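Local coordinates for TRAP dicarboxylate ABC transporter, substrate-binding protein (Roseobacter denitrificans, PDB 4OVQ) that binds beta-D-glucuronate as the periplasmic solute-binding component of a TRAP transport system, probably delivering it to the membrane permease, at residues A[141-153]-A[203-217]. Sequence-based numbering, arbitrary orientation.
Sequences YDAGARSFYNGEK and DGAENNWPSYESTGH. With BDP (beta-D-glucopyranuronic acid), chain C.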
loop_
_atom_site.group_PDB
_atom_site.type_symbol
_atom_site.label_atom_id
_atom_site.label_comp_id
_atom_site.label_asym_id
_atom_site.label_seq_id
_atom_site.Cartn_x
_atom_site.Cartn_y
_atom_site.Cartn_z
ATOM N N TYR A 141 3.113 -4.376 7.171
ATOM C CA TYR A 141 2.411 -3.256 7.777
ATOM C C TYR A 141 0.980 -3.170 7.266
ATOM O O TYR A 141 0.692 -3.562 6.122
ATOM C CB TYR A 141 3.101 -1.949 7.372
ATOM C CG TYR A 141 4.309 -1.490 8.152
ATOM C CD1 TYR A 141 4.884 -2.235 9.180
ATOM C CD2 TYR A 141 4.862 -0.248 7.852
ATOM C CE1 TYR A 141 5.996 -1.747 9.871
ATOM C CE2 TYR A 141 5.950 0.243 8.527
ATOM C CZ TYR A 141 6.507 -0.493 9.530
ATOM O OH TYR A 141 7.601 0.029 10.196
ATOM N N ASP A 142 0.079 -2.640 8.096
ATOM C CA ASP A 142 -1.318 -2.367 7.744
ATOM C C ASP A 142 -1.414 -1.037 7.014
ATOM O O ASP A 142 -0.774 -0.043 7.404
ATOM C CB ASP A 142 -2.105 -2.270 9.068
ATOM C CG ASP A 142 -3.603 -2.465 8.905
ATOM O OD1 ASP A 142 -4.159 -2.352 7.796
ATOM O OD2 ASP A 142 -4.249 -2.752 9.941
ATOM N N ALA A 143 -2.209 -0.997 5.942
ATOM C CA ALA A 143 -2.588 0.264 5.286
ATOM C C ALA A 143 -4.081 0.303 5.042
ATOM O O ALA A 143 -4.565 1.071 4.202
ATOM C CB ALA A 143 -1.833 0.470 3.970
ATOM N N GLY A 144 -4.820 -0.502 5.806
ATOM C CA GLY A 144 -6.257 -0.489 5.731
ATOM C C GLY A 144 -6.833 -0.778 4.366
ATOM O O GLY A 144 -6.223 -1.442 3.541
ATOM N N ALA A 145 -8.090 -0.363 4.199
ATOM C CA ALA A 145 -8.750 -0.400 2.899
ATOM C C ALA A 145 -8.751 0.980 2.244
ATOM O O ALA A 145 -8.931 2.002 2.912
ATOM C CB ALA A 145 -10.171 -0.882 3.036
ATOM N N ARG A 146 -8.587 0.978 0.920
ATOM C CA ARG A 146 -8.647 2.170 0.096
ATOM C C ARG A 146 -10.064 2.388 -0.457
ATOM O O ARG A 146 -10.690 1.452 -0.943
ATOM C CB ARG A 146 -7.647 2.040 -1.077
ATOM C CG ARG A 146 -6.243 1.746 -0.651
ATOM C CD ARG A 146 -5.316 1.485 -1.836
ATOM N NE ARG A 146 -5.093 2.640 -2.689
ATOM C CZ ARG A 146 -4.010 3.417 -2.640
ATOM N NH1 ARG A 146 -3.107 3.259 -1.681
ATOM N NH2 ARG A 146 -3.898 4.406 -3.490
ATOM N N SER A 147 -10.531 3.624 -0.378
ATOM C CA SER A 147 -11.838 4.026 -0.895
ATOM C C SER A 147 -11.756 5.320 -1.700
ATOM O O SER A 147 -10.823 6.105 -1.531
ATOM C CB SER A 147 -12.810 4.254 0.254
ATOM O OG SER A 147 -13.102 3.039 0.921
ATOM N N PHE A 148 -12.763 5.547 -2.548
ATOM C CA PHE A 148 -12.777 6.689 -3.435
ATOM C C PHE A 148 -13.049 7.996 -2.717
ATOM O O PHE A 148 -13.847 8.069 -1.778
ATOM C CB PHE A 148 -13.867 6.535 -4.517
ATOM C CG PHE A 148 -13.604 5.432 -5.496
ATOM C CD1 PHE A 148 -12.527 5.506 -6.363
ATOM C CD2 PHE A 148 -14.453 4.333 -5.582
ATOM C CE1 PHE A 148 -12.295 4.495 -7.276
ATOM C CE2 PHE A 148 -14.218 3.339 -6.484
ATOM C CZ PHE A 148 -13.122 3.418 -7.332
ATOM N N TYR A 149 -12.429 9.058 -3.203
ATOM C CA TYR A 149 -12.808 10.394 -2.797
ATOM C C TYR A 149 -12.748 11.367 -3.976
ATOM O O TYR A 149 -11.931 11.214 -4.878
ATOM C CB TYR A 149 -11.959 10.898 -1.633
ATOM C CG TYR A 149 -10.445 10.733 -1.712
ATOM C CD1 TYR A 149 -9.650 11.714 -2.241
ATOM C CD2 TYR A 149 -9.823 9.641 -1.119
ATOM C CE1 TYR A 149 -8.267 11.609 -2.238
ATOM C CE2 TYR A 149 -8.439 9.502 -1.113
ATOM C CZ TYR A 149 -7.664 10.499 -1.675
ATOM O OH TYR A 149 -6.287 10.355 -1.651
ATOM N N ASN A 150 -13.620 12.373 -3.965
ATOM C CA ASN A 150 -13.637 13.388 -5.009
ATOM C C ASN A 150 -14.362 14.617 -4.490
ATOM O O ASN A 150 -14.962 14.571 -3.418
ATOM C CB ASN A 150 -14.281 12.879 -6.295
ATOM C CG ASN A 150 -15.797 12.808 -6.202
ATOM O OD1 ASN A 150 -16.497 13.688 -6.717
ATOM N ND2 ASN A 150 -16.306 11.768 -5.551
ATOM N N GLY A 151 -14.309 15.696 -5.260
ATOM C CA GLY A 151 -14.823 16.975 -4.808
ATOM C C GLY A 151 -16.222 17.285 -5.318
ATOM O O GLY A 151 -16.838 18.243 -4.864
ATOM N N GLU A 152 -16.734 16.455 -6.220
ATOM C CA GLU A 152 -17.981 16.766 -6.932
ATOM C C GLU A 152 -19.225 16.111 -6.320
ATOM O O GLU A 152 -20.238 16.776 -6.070
ATOM C CB GLU A 152 -17.846 16.340 -8.399
ATOM C CG GLU A 152 -19.155 16.248 -9.202
ATOM C CD GLU A 152 -18.951 15.517 -10.540
ATOM O OE1 GLU A 152 -17.815 15.070 -10.812
ATOM O OE2 GLU A 152 -19.919 15.376 -11.318
ATOM N N LYS A 153 -19.169 14.805 -6.086
ATOM C CA LYS A 153 -20.368 14.079 -5.691
ATOM C C LYS A 153 -20.068 12.748 -5.031
ATOM O O LYS A 153 -19.005 12.179 -5.237
ATOM C CB LYS A 153 -21.214 13.787 -6.929
ATOM C CG LYS A 153 -20.496 12.899 -7.940
ATOM C CD LYS A 153 -21.222 12.833 -9.269
ATOM C CE LYS A 153 -20.410 12.049 -10.268
ATOM N NZ LYS A 153 -21.167 11.724 -11.497
ATOM N N ASP A 203 -10.235 14.509 -11.001
ATOM C CA ASP A 203 -11.447 14.773 -10.246
ATOM C C ASP A 203 -11.411 14.126 -8.869
ATOM O O ASP A 203 -12.049 14.598 -7.945
ATOM C CB ASP A 203 -12.656 14.200 -10.992
ATOM C CG ASP A 203 -12.879 14.854 -12.359
ATOM O OD1 ASP A 203 -12.712 16.101 -12.503
ATOM O OD2 ASP A 203 -13.211 14.129 -13.331
ATOM N N GLY A 204 -10.707 13.011 -8.737
ATOM C CA GLY A 204 -10.716 12.247 -7.508
ATOM C C GLY A 204 -9.521 11.327 -7.436
ATOM O O GLY A 204 -8.654 11.298 -8.329
ATOM N N ALA A 205 -9.488 10.571 -6.352
ATOM C CA ALA A 205 -8.454 9.594 -6.121
ATOM C C ALA A 205 -9.013 8.555 -5.153
ATOM O O ALA A 205 -10.217 8.460 -4.972
ATOM C CB ALA A 205 -7.230 10.290 -5.566
ATOM N N GLU A 206 -8.154 7.724 -4.568
ATOM C CA GLU A 206 -8.617 6.706 -3.637
ATOM C C GLU A 206 -7.503 6.346 -2.661
ATOM O O GLU A 206 -6.320 6.304 -3.034
ATOM C CB GLU A 206 -9.147 5.482 -4.390
ATOM C CG GLU A 206 -8.304 4.972 -5.555
ATOM C CD GLU A 206 -7.120 4.092 -5.124
ATOM O OE1 GLU A 206 -5.964 4.419 -5.517
ATOM O OE2 GLU A 206 -7.333 3.072 -4.420
ATOM N N ASN A 207 -7.874 6.118 -1.399
ATOM C CA ASN A 207 -6.887 5.817 -0.393
ATOM C C ASN A 207 -7.525 5.497 0.935
ATOM O O ASN A 207 -8.729 5.552 1.069
ATOM C CB ASN A 207 -5.884 6.960 -0.232
ATOM C CG ASN A 207 -4.474 6.443 -0.075
ATOM O OD1 ASN A 207 -4.230 5.621 0.809
ATOM N ND2 ASN A 207 -3.557 6.864 -0.945
ATOM N N ASN A 208 -6.700 5.128 1.906
ATOM C CA ASN A 208 -7.198 4.880 3.263
ATOM C C ASN A 208 -7.455 6.209 4.005
ATOM O O ASN A 208 -7.092 7.288 3.540
ATOM C CB ASN A 208 -6.195 4.012 4.010
ATOM C CG ASN A 208 -4.780 4.572 3.969
ATOM O OD1 ASN A 208 -4.545 5.746 4.207
ATOM N ND2 ASN A 208 -3.804 3.701 3.655
ATOM N N TRP A 209 -8.095 6.137 5.177
ATOM C CA TRP A 209 -8.386 7.360 5.926
ATOM C C TRP A 209 -7.162 8.178 6.293
ATOM O O TRP A 209 -7.152 9.393 6.129
ATOM C CB TRP A 209 -9.172 7.092 7.215
ATOM C CG TRP A 209 -10.580 6.681 7.021
ATOM C CD1 TRP A 209 -11.079 5.429 7.160
ATOM C CD2 TRP A 209 -11.691 7.526 6.685
ATOM N NE1 TRP A 209 -12.433 5.426 6.929
ATOM C CE2 TRP A 209 -12.836 6.704 6.640
ATOM C CE3 TRP A 209 -11.828 8.891 6.407
ATOM C CZ2 TRP A 209 -14.114 7.207 6.336
ATOM C CZ3 TRP A 209 -13.098 9.386 6.098
ATOM C CH2 TRP A 209 -14.221 8.538 6.073
ATOM N N PRO A 210 -6.105 7.536 6.822
ATOM C CA PRO A 210 -4.949 8.336 7.235
ATOM C C PRO A 210 -4.221 9.101 6.107
ATOM O O PRO A 210 -3.703 10.197 6.320
ATOM C CB PRO A 210 -4.040 7.304 7.916
ATOM C CG PRO A 210 -4.983 6.235 8.381
ATOM C CD PRO A 210 -5.991 6.143 7.271
ATOM N N SER A 211 -4.175 8.519 4.915
ATOM C CA SER A 211 -3.561 9.197 3.767
ATOM C C SER A 211 -4.453 10.330 3.276
ATOM O O SER A 211 -3.975 11.396 2.944
ATOM C CB SER A 211 -3.332 8.227 2.613
ATOM O OG SER A 211 -2.214 7.382 2.822
ATOM N N TYR A 212 -5.753 10.078 3.234
ATOM C CA TYR A 212 -6.729 11.081 2.796
ATOM C C TYR A 212 -6.594 12.307 3.682
ATOM O O TYR A 212 -6.601 13.443 3.222
ATOM C CB TYR A 212 -8.120 10.494 2.924
ATOM C CG TYR A 212 -9.308 11.386 2.629
ATOM C CD1 TYR A 212 -9.423 12.053 1.411
ATOM C CD2 TYR A 212 -10.372 11.496 3.538
ATOM C CE1 TYR A 212 -10.529 12.818 1.133
ATOM C CE2 TYR A 212 -11.468 12.290 3.260
ATOM C CZ TYR A 212 -11.536 12.940 2.062
ATOM O OH TYR A 212 -12.647 13.699 1.804
ATOM N N GLU A 213 -6.408 12.053 4.973
ATOM C CA GLU A 213 -6.271 13.126 5.926
ATOM C C GLU A 213 -4.885 13.787 5.869
ATOM O O GLU A 213 -4.791 14.991 5.676
ATOM C CB GLU A 213 -6.630 12.585 7.318
ATOM C CG GLU A 213 -6.596 13.595 8.418
ATOM C CD GLU A 213 -5.290 13.546 9.163
ATOM O OE1 GLU A 213 -4.941 12.476 9.721
ATOM O OE2 GLU A 213 -4.588 14.559 9.142
ATOM N N SER A 214 -3.798 13.009 5.966
ATOM C CA SER A 214 -2.433 13.562 6.122
ATOM C C SER A 214 -1.878 14.385 4.954
ATOM O O SER A 214 -1.051 15.269 5.149
ATOM C CB SER A 214 -1.427 12.464 6.513
ATOM O OG SER A 214 -1.161 11.581 5.435
ATOM N N THR A 215 -2.323 14.079 3.735
ATOM C CA THR A 215 -1.832 14.727 2.523
ATOM C C THR A 215 -2.586 16.020 2.229
ATOM O O THR A 215 -2.199 16.775 1.329
ATOM C CB THR A 215 -2.091 13.833 1.303
ATOM O OG1 THR A 215 -3.503 13.540 1.262
ATOM C CG2 THR A 215 -1.225 12.547 1.352
ATOM N N GLY A 216 -3.685 16.198 2.947
ATOM C CA GLY A 216 -4.564 17.336 2.727
ATOM C C GLY A 216 -5.609 17.095 1.649
ATOM O O GLY A 216 -6.405 17.987 1.338
ATOM N N HIS A 217 -5.646 15.887 1.090
ATOM C CA HIS A 217 -6.560 15.652 -0.013
ATOM C C HIS A 217 -8.003 15.953 0.396
ATOM O O HIS A 217 -8.806 16.426 -0.412
ATOM C CB HIS A 217 -6.483 14.205 -0.531
ATOM C CG HIS A 217 -5.183 13.853 -1.179
ATOM N ND1 HIS A 217 -4.852 12.561 -1.515
ATOM C CD2 HIS A 217 -4.123 14.618 -1.531
ATOM C CE1 HIS A 217 -3.637 12.544 -2.034
ATOM N NE2 HIS A 217 -3.168 13.779 -2.050
HETATM C C1 BDP C . -0.776 5.004 0.634
HETATM C C2 BDP C . 0.466 4.165 0.788
HETATM C C3 BDP C . 1.568 4.908 0.170
HETATM C C4 BDP C . 1.277 5.164 -1.271
HETATM C C5 BDP C . -0.019 5.926 -1.418
HETATM C C6 BDP C . -0.407 6.179 -2.884
HETATM O O2 BDP C . 0.697 4.067 2.234
HETATM O O3 BDP C . 2.715 3.979 0.201
HETATM O O4 BDP C . 2.397 5.933 -1.884
HETATM O O5 BDP C . -1.089 5.244 -0.780
HETATM O O6A BDP C . 0.508 6.400 -3.731
HETATM O O1 BDP C . -1.917 4.396 1.165
HETATM O O6B BDP C . -1.642 6.294 -3.078
HETATM O O HOH W 1 -8.914 3.256 5.437
HETATM O O HOH W 2 -4.594 8.732 -3.128
HETATM O O HOH W 3 -13.887 16.709 -8.388
#
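Ser147 and Tyr149 pair with Asn207 and Ala205 as antiparallel hydrogen-bonded pairs, joining strand 146-150 to strand 204-207 through four backbone bonds. Glu206 projects on the same face as Phe148, where Arg146 grips its carboxylate side-on: NE meets OE2 at 2.9 Å and NH2 meets OE1 at 2.9 Å, both partners lying in the guanidinium plane, which is turned 38° from the carboxylate. Glu206 OE2 also bonds His229. The bend of Arg146 at chi3 (66°) brings NH1 to the glucuronate ring oxygen O5 (3.0 Å) and NH2 to its carboxylate O6B (3.0 Å). With an alanine here, Glu206 and the sugar's O5 and O6B would probably lose the positive partner they share. Asn207 lies over one guanidinium face; its ND2 donates to O5 and its OD1 accepts from the sugar O1 at 2.6 Å. Asn208, the N-cap of helix 209-214, accepts from Ser211 N through OD1 while its ND2 reaches back to Ala143 O (2.8 Å). On the face that carries Ala205 and Asn207, the Tyr149 ring is sandwiched between the backbone of Ala205 and Glu206 and Tyr212 CD1, 3.4 Å above its centre. Tyr149 OH shares a hydrogen bond with His217 ND1 (2.6 Å). The strand pair thus supplies Arg146 and Asn207 to the glucuronate site, which Arg167 helps complete, in the cleft of the two-domain fold, consistent with the arginine-lined carboxylate pockets of TRAP binding proteins.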